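Local coordinates for protein isomaltodextranase (Arthrobacter globiformis, PDB 5AWO) that hydrolyses alpha-1,6-glucosidic linkages of dextran-like polysaccharides, releasing successive isomaltose units from the non-reducing chain ends as a member of glycoside hydrolase family 27, at residues N57-N62 and A108-Y113; L169-V174 and A219-A224; G273-L278 and A456-A461; G403-A408 and L428-G433. One frame throughout, in Å; residues are numbered along the deposited sequence.

Interactions 1 and 2 lie in the parallel eight-stranded TIM barrel and its connections, their centres about 33 Å apart. Interaction 1 joins helices 56-68 and 107-116. Interaction 2 joins strand 169-172, which comes between barrel strands 120-124 and 197-200 along the chain, to the start of helix 223-237, near the probable nucleophile. Interaction 3 spans 178 residues to fasten the barrel to the C-terminal beta sandwich, and interaction 4, within that sandwich, is nested in the loop interaction 3 closes. Interactions 3 and 4 share one antiparallel sheet, with strands 460-466 and 405-410 adjacent, and touch with centres about 25 Å apart. Local contacts thus build each domain, and interaction 3 couples the two.

Interaction 1 of 4, residues N57-N62 and A108-Y113; sequences NEWKVN and AYWANY
Trp110 receives the edge of Trp59 on one face and meets Lys60 at its far end, joining two neighbouring helices of the TIM barrel. The axes of 57-62 and 108-113 run nearly parallel, at 18°, but stay 12.2 Å apart, a separation that large side chains are needed to bridge. Trp59 and Trp110 form an edge-to-face pair, with planes at 84° and the centroids of the Trp59 five-membered ring and the Trp110 six-membered ring 4.6 Å apart. The Trp59 edge leads with its pyrrole nitrogen, NE1 lying 3.3 Å from Trp110 CD2, so that a polar N-H edge meets an electron-rich face. The opposite face of Trp110 is covered by Tyr109 of its own helix, whose CD1 sits over the ring. The Trp110 N-H finds its own partner in Glu56 OE2, which helps to set the rotation of the indole. Replacing Trp110 by an alanine would probably leave the Trp59 edge without its aromatic face, deprive Glu56 of its N-H partner and open a gap between the helices. Lys60 suits the margin of the contact because its aliphatic stem and charged end do different work: CB packs 3.8 Å from Trp110 CH2, while the amine travels on to the next turn of the opposite helix. The chain is extended until a bend at the last torsion (chi4 -61°) brings the amine round to the tyrosine hydroxyl. Asp64 ties this polar end together, bridging to Lys60 through OD2 and bonding Tyr113 OH through OD1, while Lys60 NZ donates directly to Tyr113 OH at 2.9 Å.

Interaction 2 of 4, residues L169-V174 and A219-A224; sequences LYWLDV and APHGRA
His221 presents the CE1 corner of its imidazole to Trp171, and this corner makes the closest approaches. CE1 lies 3.6 Å from Trp171 CD1 and 3.7 Å from Trp171 CB, while His221 NE2 comes within 3.8 Å of the same CB. The rings form an oblique pair, with planes at 66° and the centroids of the tryptophan five-membered ring and the imidazole 5.1 Å apart. Trp171 CG lies beside its own backbone N (chi1 -78°), which leaves CB and CD1 beside the histidine while the six-membered ring extends away from it. In the next shell, Tyr206 serves both partners: its ring stacks on His221 and meets Trp171 edge-to-face, while Trp129 stacks on Trp171. Both imidazole nitrogens are held, ND1 by the backbone oxygen of Tyr206 and NE2 by Asp158 OD2, leaving the ring little freedom to turn. Gly222, the N-cap of helix 223-237, has a backbone (phi 90°) that would press a beta carbon against the preceding carbonyl. The Trp171 side chain lies about 8 Å from that of Asp201, the probable nucleophile, so this aromatic cluster probably lies close to the active site. A carbonyl oxygen at ND1 requires a proton there, and a carboxylate at NE2 is most simply met by a second; the imidazole may therefore lean toward positive charge, held by hydrogen bonds while its carbon corner makes only van der Waals contact with Trp171.

Interaction 3 of 4, residues G273-L278 and A456-A461; sequences GGWDRL and APHASA
Trp275 and His458 lay their rings flat on one another where the TIM barrel meets the C-terminal beta sandwich. Along 273-278, Gly273 and Gly274 come first, both with positive phi, a conformation that glycine adopts with little strain; they steer the chain into the short helix that carries the tryptophan. Trp275 follows in the first turn and points across the domain boundary, its CG anti to the backbone N (chi1 -170°). The imidazole lies over its indole, centroids of the Trp275 five-membered ring and the His458 ring 3.5 Å apart and planes at only 8°, a face-to-face stack. His458 CB continues over the six-membered ring in a CH-pi contact, 3.9 Å from its centroid, so both rings of the indole are used. With an alanine in place of Trp275, the imidazole would probably lose its stacking surface and a gap would open between barrel and sandwich. Further along, Leu278 turns to Phe296 of the barrel instead. His458 sits at the third position of a type II turn, Ala456 to Ala459, with positive phi (71°), and its side chain is directed toward Trp275. Glu328 holds its ND1 and Asp414 its NE2; two carboxylates would probably favour a positively charged imidazole, a good partner for an electron-rich indole. The nitrogens Trp275 NE1 and His458 NE2 approach to 3.2 Å, yet face over face, at an angle unsuited to a hydrogen bond.

Interaction 4 of 4, residues G403-A408 and L428-G433; sequences GSWGVA and LGLATG
The two backbones come nearest at Trp405 and Leu428, whose CA atoms are still 9.7 Å apart, so side chains alone span the gap. Residues 405-408 belong to a strand, hydrogen-bonded through Gly406 to Gly398 on one neighbour and through Trp405 and Val407 to Val465 and Phe463 on the other. Alternation along the strand sends Trp405 and Val407 toward the loop 428-433. The loop has no regular structure, but Gly429, with phi 87°, takes a backbone shape in which a beta carbon would strike the preceding carbonyl, and on its two sides Leu428 and Leu430 point at the strand. Leu428 CG lies beside the backbone N (chi1 -56°), which carries both methyls toward the indole: CD1 is over one face, 4.1 Å from the centroid of the Trp405 six-membered ring, a CH-pi contact, while CD2 reaches Trp405 CZ3 at 3.9 Å. Leu428 CD1 also lies loosely beside Val407 CG2, at 4.5 Å, so one branched residue serves both strand side chains. Leu430 comes in obliquely from the same side of the indole as Leu428, where the two rings adjoin: CD1 is 3.8 Å from Trp405 NE1, and CD2 is 3.9 Å from Trp405 CZ2. Broad and flat, tryptophan offers room for two leucines at once. Phe480 meets Trp405 edge-to-face and touches Leu428, and Pro467 and Pro477 pack on both Trp405 and Leu430. The result is an apolar core where a loop folds over a sheet, as suits the antiparallel beta-sandwich domain that follows the family 27 barrel.

Interaction 1 of 4, residues N57-N62 and A108-Y113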
# COMPACT_ATOMS: atom_id res chain seq x y z
N ASN A 57 -2.18 -10.52 29.65
CA ASN A 57 -3.62 -10.53 29.89
C ASN A 57 -4.37 -9.44 29.13
O ASN A 57 -5.52 -9.66 28.70
CB ASN A 57 -3.99 -10.41 31.37
CG ASN A 57 -5.46 -10.73 31.59
OD1 ASN A 57 -5.92 -11.82 31.24
ND2 ASN A 57 -6.23 -9.76 32.09
N GLU A 58 -3.73 -8.28 28.95
CA GLU A 58 -4.34 -7.21 28.15
C GLU A 58 -4.43 -7.60 26.68
O GLU A 58 -5.44 -7.34 26.02
CB GLU A 58 -3.58 -5.92 28.34
CG GLU A 58 -3.90 -5.31 29.69
CD GLU A 58 -5.36 -4.92 29.76
OE1 GLU A 58 -5.70 -3.86 29.24
OE2 GLU A 58 -6.18 -5.69 30.28
N TRP A 59 -3.40 -8.27 26.18
CA TRP A 59 -3.46 -8.86 24.85
C TRP A 59 -4.63 -9.84 24.70
O TRP A 59 -5.39 -9.79 23.74
CB TRP A 59 -2.11 -9.53 24.58
CG TRP A 59 -1.96 -10.48 23.43
CD1 TRP A 59 -1.84 -11.85 23.52
CD2 TRP A 59 -1.78 -10.17 22.04
NE1 TRP A 59 -1.63 -12.39 22.28
CE2 TRP A 59 -1.56 -11.38 21.35
CE3 TRP A 59 -1.76 -8.97 21.31
CZ2 TRP A 59 -1.39 -11.44 19.96
CZ3 TRP A 59 -1.57 -9.04 19.93
CH2 TRP A 59 -1.39 -10.24 19.27
N LYS A 60 -4.78 -10.73 25.70
CA LYS A 60 -5.87 -11.71 25.66
C LYS A 60 -7.25 -11.04 25.67
O LYS A 60 -8.11 -11.38 24.87
CB LYS A 60 -5.76 -12.68 26.85
CG LYS A 60 -6.78 -13.81 26.82
CD LYS A 60 -6.69 -14.67 28.06
CE LYS A 60 -7.67 -15.84 28.02
NZ LYS A 60 -9.09 -15.40 27.94
N VAL A 61 -7.44 -10.08 26.57
CA VAL A 61 -8.75 -9.45 26.70
C VAL A 61 -9.08 -8.67 25.42
O VAL A 61 -10.20 -8.72 24.92
CB VAL A 61 -8.86 -8.61 27.98
CG1 VAL A 61 -10.20 -7.90 28.07
CG2 VAL A 61 -8.73 -9.51 29.22
N ASN A 62 -8.09 -8.00 24.84
CA ASN A 62 -8.33 -7.36 23.53
C ASN A 62 -8.69 -8.35 22.44
O ASN A 62 -9.62 -8.12 21.66
CB ASN A 62 -7.12 -6.53 23.09
CG ASN A 62 -7.05 -5.19 23.81
OD1 ASN A 62 -6.21 -4.95 24.70
ND2 ASN A 62 -7.96 -4.32 23.46
N ALA A 108 3.29 -19.61 19.09
CA ALA A 108 2.43 -20.67 18.55
C ALA A 108 1.16 -20.80 19.35
O ALA A 108 0.08 -20.98 18.79
CB ALA A 108 3.17 -22.01 18.54
N TYR A 109 1.27 -20.72 20.67
CA TYR A 109 0.10 -20.74 21.52
C TYR A 109 -0.87 -19.64 21.10
O TYR A 109 -2.08 -19.88 20.95
CB TYR A 109 0.46 -20.57 22.98
CG TYR A 109 -0.77 -20.43 23.85
CD1 TYR A 109 -1.35 -19.19 24.07
CD2 TYR A 109 -1.35 -21.55 24.45
CE1 TYR A 109 -2.47 -19.05 24.87
CE2 TYR A 109 -2.49 -21.42 25.24
CZ TYR A 109 -3.05 -20.17 25.45
OH TYR A 109 -4.17 -20.00 26.24
N TRP A 110 -0.35 -18.43 20.90
CA TRP A 110 -1.25 -17.33 20.58
C TRP A 110 -1.81 -17.43 19.17
O TRP A 110 -2.96 -17.07 18.94
CB TRP A 110 -0.57 -15.97 20.86
CG TRP A 110 -0.58 -15.73 22.33
CD1 TRP A 110 0.50 -15.69 23.16
CD2 TRP A 110 -1.73 -15.59 23.17
NE1 TRP A 110 0.10 -15.48 24.43
CE2 TRP A 110 -1.27 -15.43 24.48
CE3 TRP A 110 -3.12 -15.56 22.94
CZ2 TRP A 110 -2.13 -15.26 25.57
CZ3 TRP A 110 -3.98 -15.39 24.03
CH2 TRP A 110 -3.47 -15.25 25.33
N ALA A 111 -1.02 -17.94 18.22
CA ALA A 111 -1.53 -18.17 16.88
C ALA A 111 -2.68 -19.20 16.90
O ALA A 111 -3.66 -19.06 16.19
CB ALA A 111 -0.43 -18.60 15.93
N ASN A 112 -2.56 -20.24 17.73
CA ASN A 112 -3.65 -21.20 17.86
C ASN A 112 -4.89 -20.63 18.58
O ASN A 112 -6.03 -20.93 18.18
CB ASN A 112 -3.18 -22.47 18.55
CG ASN A 112 -4.26 -23.53 18.58
OD1 ASN A 112 -4.62 -24.07 17.54
ND2 ASN A 112 -4.83 -23.78 19.76
N TYR A 113 -4.67 -19.84 19.63
CA TYR A 113 -5.75 -19.19 20.37
C TYR A 113 -6.53 -18.31 19.39
O TYR A 113 -7.77 -18.32 19.36
CB TYR A 113 -5.16 -18.37 21.54
CG TYR A 113 -6.16 -17.71 22.47
CD1 TYR A 113 -6.79 -16.51 22.13
CD2 TYR A 113 -6.48 -18.28 23.71
CE1 TYR A 113 -7.69 -15.91 22.98
CE2 TYR A 113 -7.39 -17.69 24.56
CZ TYR A 113 -8.01 -16.51 24.19
OH TYR A 113 -8.91 -15.92 25.06

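Interaction 2 of 4, residues L169-V174 and A219-A224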
# COMPACT_ATOMS: atom_id res chain seq x y z
N LEU A 169 19.49 -4.56 21.41
CA LEU A 169 19.36 -5.17 20.10
C LEU A 169 20.52 -4.72 19.24
O LEU A 169 20.81 -3.52 19.15
CB LEU A 169 18.05 -4.70 19.41
CG LEU A 169 16.73 -5.04 20.12
CD1 LEU A 169 15.54 -4.31 19.51
CD2 LEU A 169 16.50 -6.53 20.09
N TYR A 170 21.23 -5.67 18.62
CA TYR A 170 22.19 -5.32 17.61
C TYR A 170 21.52 -5.16 16.27
O TYR A 170 20.50 -5.81 16.00
CB TYR A 170 23.24 -6.43 17.44
CG TYR A 170 24.23 -6.56 18.55
CD1 TYR A 170 23.98 -7.39 19.65
CD2 TYR A 170 25.43 -5.87 18.52
CE1 TYR A 170 24.91 -7.50 20.68
CE2 TYR A 170 26.36 -5.98 19.55
CZ TYR A 170 26.08 -6.80 20.62
OH TYR A 170 27.00 -6.92 21.65
N TRP A 171 22.09 -4.35 15.39
CA TRP A 171 21.80 -4.46 13.99
C TRP A 171 22.71 -5.54 13.39
O TRP A 171 23.92 -5.55 13.63
CB TRP A 171 22.05 -3.16 13.24
CG TRP A 171 20.98 -2.10 13.40
CD1 TRP A 171 21.16 -0.82 13.82
CD2 TRP A 171 19.59 -2.21 13.04
NE1 TRP A 171 19.99 -0.14 13.79
CE2 TRP A 171 19.00 -0.96 13.31
CE3 TRP A 171 18.80 -3.24 12.53
CZ2 TRP A 171 17.64 -0.71 13.08
CZ3 TRP A 171 17.44 -2.99 12.30
CH2 TRP A 171 16.87 -1.73 12.59
N LEU A 172 22.12 -6.43 12.62
CA LEU A 172 22.85 -7.47 11.90
C LEU A 172 23.84 -6.89 10.94
O LEU A 172 23.57 -5.91 10.29
CB LEU A 172 21.83 -8.31 11.11
CG LEU A 172 22.39 -9.33 10.11
CD1 LEU A 172 23.06 -10.42 10.89
CD2 LEU A 172 21.29 -9.87 9.23
N ASP A 173 25.03 -7.51 10.86
CA ASP A 173 25.99 -7.20 9.81
C ASP A 173 25.77 -8.15 8.64
O ASP A 173 26.17 -9.32 8.67
CB ASP A 173 27.41 -7.32 10.33
CG ASP A 173 28.44 -6.97 9.27
OD1 ASP A 173 28.10 -6.67 8.11
OD2 ASP A 173 29.63 -7.01 9.64
N VAL A 174 25.13 -7.64 7.59
CA VAL A 174 24.78 -8.47 6.43
C VAL A 174 25.98 -8.96 5.62
O VAL A 174 25.82 -9.81 4.73
CB VAL A 174 23.74 -7.79 5.49
CG1 VAL A 174 22.47 -7.45 6.25
CG2 VAL A 174 24.31 -6.56 4.80
N ALA A 219 24.82 3.49 14.13
CA ALA A 219 25.67 3.35 12.96
C ALA A 219 24.86 3.22 11.68
O ALA A 219 23.83 2.55 11.68
CB ALA A 219 26.57 2.13 13.11
N PRO A 220 25.33 3.83 10.57
CA PRO A 220 24.74 3.57 9.27
C PRO A 220 25.16 2.19 8.74
O PRO A 220 26.23 1.69 9.11
CB PRO A 220 25.33 4.68 8.40
CG PRO A 220 26.68 4.89 8.98
CD PRO A 220 26.52 4.71 10.46
N HIS A 221 24.37 1.62 7.85
CA HIS A 221 24.75 0.36 7.19
C HIS A 221 24.83 0.42 5.69
O HIS A 221 25.34 -0.52 5.07
CB HIS A 221 23.86 -0.78 7.70
CG HIS A 221 24.01 -0.97 9.16
ND1 HIS A 221 23.32 -0.22 10.08
CD2 HIS A 221 24.90 -1.70 9.88
CE1 HIS A 221 23.72 -0.53 11.30
NE2 HIS A 221 24.69 -1.42 11.20
N GLY A 222 24.39 1.54 5.11
CA GLY A 222 24.60 1.82 3.69
C GLY A 222 23.51 1.32 2.77
O GLY A 222 22.74 0.41 3.10
N ARG A 223 23.53 1.87 1.57
CA ARG A 223 22.49 1.63 0.59
C ARG A 223 22.50 0.21 0.03
O ARG A 223 21.46 -0.42 -0.11
CB ARG A 223 22.65 2.64 -0.55
CG ARG A 223 21.59 2.57 -1.61
CD ARG A 223 20.25 2.92 -1.03
NE ARG A 223 19.23 2.92 -2.08
CZ ARG A 223 17.92 3.02 -1.86
NH1 ARG A 223 17.47 3.13 -0.63
NH2 ARG A 223 17.09 3.01 -2.89
N ALA A 224 23.68 -0.30 -0.30
CA ALA A 224 23.74 -1.62 -0.90
C ALA A 224 23.28 -2.68 0.11
O ALA A 224 22.55 -3.60 -0.24
CB ALA A 224 25.17 -1.92 -1.39

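Interaction 3 of 4, residues G273-L278 and A456-A461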
# COMPACT_ATOMS: atom_id res chain seq x y z
N GLY A 273 -2.65 10.81 18.23
CA GLY A 273 -3.82 10.72 17.38
C GLY A 273 -4.43 12.10 17.17
O GLY A 273 -3.75 13.15 17.19
N GLY A 274 -5.71 12.06 16.88
CA GLY A 274 -6.46 13.30 16.64
C GLY A 274 -6.16 13.99 15.33
O GLY A 274 -5.35 13.52 14.52
N TRP A 275 -6.82 15.11 15.13
CA TRP A 275 -6.72 15.86 13.89
C TRP A 275 -5.31 16.35 13.57
O TRP A 275 -4.90 16.29 12.41
CB TRP A 275 -7.72 17.04 13.90
CG TRP A 275 -7.79 17.68 12.54
CD1 TRP A 275 -7.15 18.78 12.11
CD2 TRP A 275 -8.53 17.18 11.43
NE1 TRP A 275 -7.44 19.01 10.78
CE2 TRP A 275 -8.30 18.05 10.35
CE3 TRP A 275 -9.38 16.09 11.25
CZ2 TRP A 275 -8.87 17.83 9.09
CZ3 TRP A 275 -9.95 15.88 10.02
CH2 TRP A 275 -9.71 16.76 8.96
N ASP A 276 -4.55 16.80 14.56
CA ASP A 276 -3.24 17.31 14.25
C ASP A 276 -2.33 16.23 13.64
O ASP A 276 -1.58 16.51 12.74
CB ASP A 276 -2.58 18.00 15.46
CG ASP A 276 -1.34 18.81 15.06
OD1 ASP A 276 -1.42 19.64 14.14
OD2 ASP A 276 -0.26 18.54 15.62
N ARG A 277 -2.47 14.98 14.09
CA ARG A 277 -1.69 13.90 13.50
C ARG A 277 -2.26 13.45 12.14
O ARG A 277 -1.49 13.04 11.27
CB ARG A 277 -1.58 12.73 14.45
CG ARG A 277 -0.58 13.04 15.57
CD ARG A 277 0.82 12.57 15.16
NE ARG A 277 1.81 13.26 15.91
CZ ARG A 277 3.09 13.02 15.87
NH1 ARG A 277 3.57 11.99 15.20
NH2 ARG A 277 3.90 13.79 16.56
N LEU A 278 -3.57 13.58 11.95
CA LEU A 278 -4.17 13.21 10.68
C LEU A 278 -3.91 14.21 9.56
O LEU A 278 -3.79 13.81 8.39
CB LEU A 278 -5.68 13.00 10.85
CG LEU A 278 -6.39 12.24 9.71
CD1 LEU A 278 -6.15 10.75 9.82
CD2 LEU A 278 -7.88 12.56 9.68
N ALA A 456 -18.85 20.51 6.36
CA ALA A 456 -18.44 21.19 7.55
C ALA A 456 -16.94 21.02 7.78
O ALA A 456 -16.33 20.09 7.23
CB ALA A 456 -19.24 20.63 8.74
N PRO A 457 -16.33 21.91 8.56
CA PRO A 457 -14.92 21.74 8.88
C PRO A 457 -14.60 20.35 9.41
O PRO A 457 -15.26 19.85 10.32
CB PRO A 457 -14.67 22.81 9.96
CG PRO A 457 -15.76 23.79 9.82
CD PRO A 457 -16.94 23.10 9.19
N HIS A 458 -13.58 19.74 8.81
CA HIS A 458 -13.08 18.38 9.14
C HIS A 458 -14.03 17.27 8.71
O HIS A 458 -13.73 16.11 9.00
CB HIS A 458 -12.78 18.23 10.64
CG HIS A 458 -11.70 19.14 11.13
ND1 HIS A 458 -11.22 19.06 12.43
CD2 HIS A 458 -11.02 20.14 10.54
CE1 HIS A 458 -10.28 19.96 12.60
NE2 HIS A 458 -10.13 20.62 11.47
N ALA A 459 -15.13 17.57 8.03
CA ALA A 459 -16.07 16.54 7.60
C ALA A 459 -15.72 16.02 6.21
O ALA A 459 -14.96 16.66 5.48
CB ALA A 459 -17.48 17.10 7.57
N SER A 460 -16.34 14.90 5.86
CA SER A 460 -16.09 14.28 4.59
C SER A 460 -17.33 13.52 4.12
O SER A 460 -18.30 13.38 4.89
CB SER A 460 -14.89 13.34 4.69
OG SER A 460 -15.10 12.35 5.68
N ALA A 461 -17.28 13.04 2.89
CA ALA A 461 -18.33 12.22 2.33
C ALA A 461 -17.69 11.18 1.42
O ALA A 461 -16.65 11.46 0.81
CB ALA A 461 -19.30 13.05 1.54

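Interaction 4 of 4, residues G403-A408 and L428-G433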
# COMPACT_ATOMS: atom_id res chain seq x y z
N GLY A 403 -15.72 -1.85 -12.61
CA GLY A 403 -15.93 -0.59 -13.27
C GLY A 403 -16.60 0.50 -12.43
O GLY A 403 -16.63 1.66 -12.85
N SER A 404 -17.14 0.13 -11.27
CA SER A 404 -17.68 1.13 -10.35
C SER A 404 -16.53 1.88 -9.68
O SER A 404 -15.38 1.52 -9.85
CB SER A 404 -18.58 0.49 -9.30
OG SER A 404 -17.92 -0.43 -8.47
N TRP A 405 -16.88 2.91 -8.92
CA TRP A 405 -15.89 3.78 -8.30
C TRP A 405 -16.20 4.05 -6.84
O TRP A 405 -17.37 4.06 -6.42
CB TRP A 405 -15.89 5.13 -8.99
CG TRP A 405 -15.43 5.09 -10.45
CD1 TRP A 405 -16.10 4.54 -11.53
CD2 TRP A 405 -14.21 5.64 -10.96
NE1 TRP A 405 -15.34 4.72 -12.66
CE2 TRP A 405 -14.18 5.37 -12.34
CE3 TRP A 405 -13.11 6.30 -10.38
CZ2 TRP A 405 -13.13 5.77 -13.16
CZ3 TRP A 405 -12.06 6.70 -11.21
CH2 TRP A 405 -12.08 6.43 -12.57
N GLY A 406 -15.14 4.31 -6.09
CA GLY A 406 -15.23 4.97 -4.80
C GLY A 406 -14.78 6.41 -4.97
O GLY A 406 -13.70 6.66 -5.53
N VAL A 407 -15.58 7.37 -4.49
CA VAL A 407 -15.26 8.78 -4.57
C VAL A 407 -15.35 9.37 -3.16
O VAL A 407 -16.38 9.20 -2.50
CB VAL A 407 -16.22 9.53 -5.53
CG1 VAL A 407 -15.96 11.03 -5.54
CG2 VAL A 407 -16.15 8.92 -6.94
N ALA A 408 -14.30 10.06 -2.71
CA ALA A 408 -14.27 10.64 -1.34
C ALA A 408 -13.89 12.11 -1.39
O ALA A 408 -13.00 12.52 -2.12
CB ALA A 408 -13.31 9.86 -0.47
N LEU A 428 -13.12 12.48 -13.79
CA LEU A 428 -12.86 11.03 -13.94
C LEU A 428 -12.64 10.57 -15.39
O LEU A 428 -11.97 9.58 -15.61
CB LEU A 428 -13.97 10.20 -13.30
CG LEU A 428 -14.25 10.48 -11.80
CD1 LEU A 428 -15.26 9.49 -11.27
CD2 LEU A 428 -12.99 10.50 -10.95
N GLY A 429 -13.22 11.29 -16.35
CA GLY A 429 -13.01 10.97 -17.78
C GLY A 429 -13.99 9.94 -18.30
O GLY A 429 -13.65 9.14 -19.16
N LEU A 430 -15.19 9.93 -17.74
CA LEU A 430 -16.25 9.00 -18.16
C LEU A 430 -17.24 9.71 -19.08
O LEU A 430 -17.39 10.92 -19.03
CB LEU A 430 -17.00 8.47 -16.96
CG LEU A 430 -16.14 7.91 -15.83
CD1 LEU A 430 -17.07 7.46 -14.72
CD2 LEU A 430 -15.25 6.79 -16.33
N ALA A 431 -17.91 8.92 -19.92
CA ALA A 431 -18.90 9.45 -20.87
C ALA A 431 -20.34 9.16 -20.41
O ALA A 431 -21.29 9.61 -21.06
CB ALA A 431 -18.66 8.82 -22.24
N THR A 432 -20.48 8.43 -19.30
CA THR A 432 -21.73 7.76 -18.89
C THR A 432 -22.49 8.32 -17.69
O THR A 432 -23.62 7.93 -17.45
CB THR A 432 -21.44 6.31 -18.44
OG1 THR A 432 -20.45 6.33 -17.39
CG2 THR A 432 -20.92 5.47 -19.60
N GLY A 433 -21.85 9.17 -16.90
CA GLY A 433 -22.40 9.46 -15.55
C GLY A 433 -22.43 8.19 -14.73
O GLY A 433 -21.76 7.20 -15.04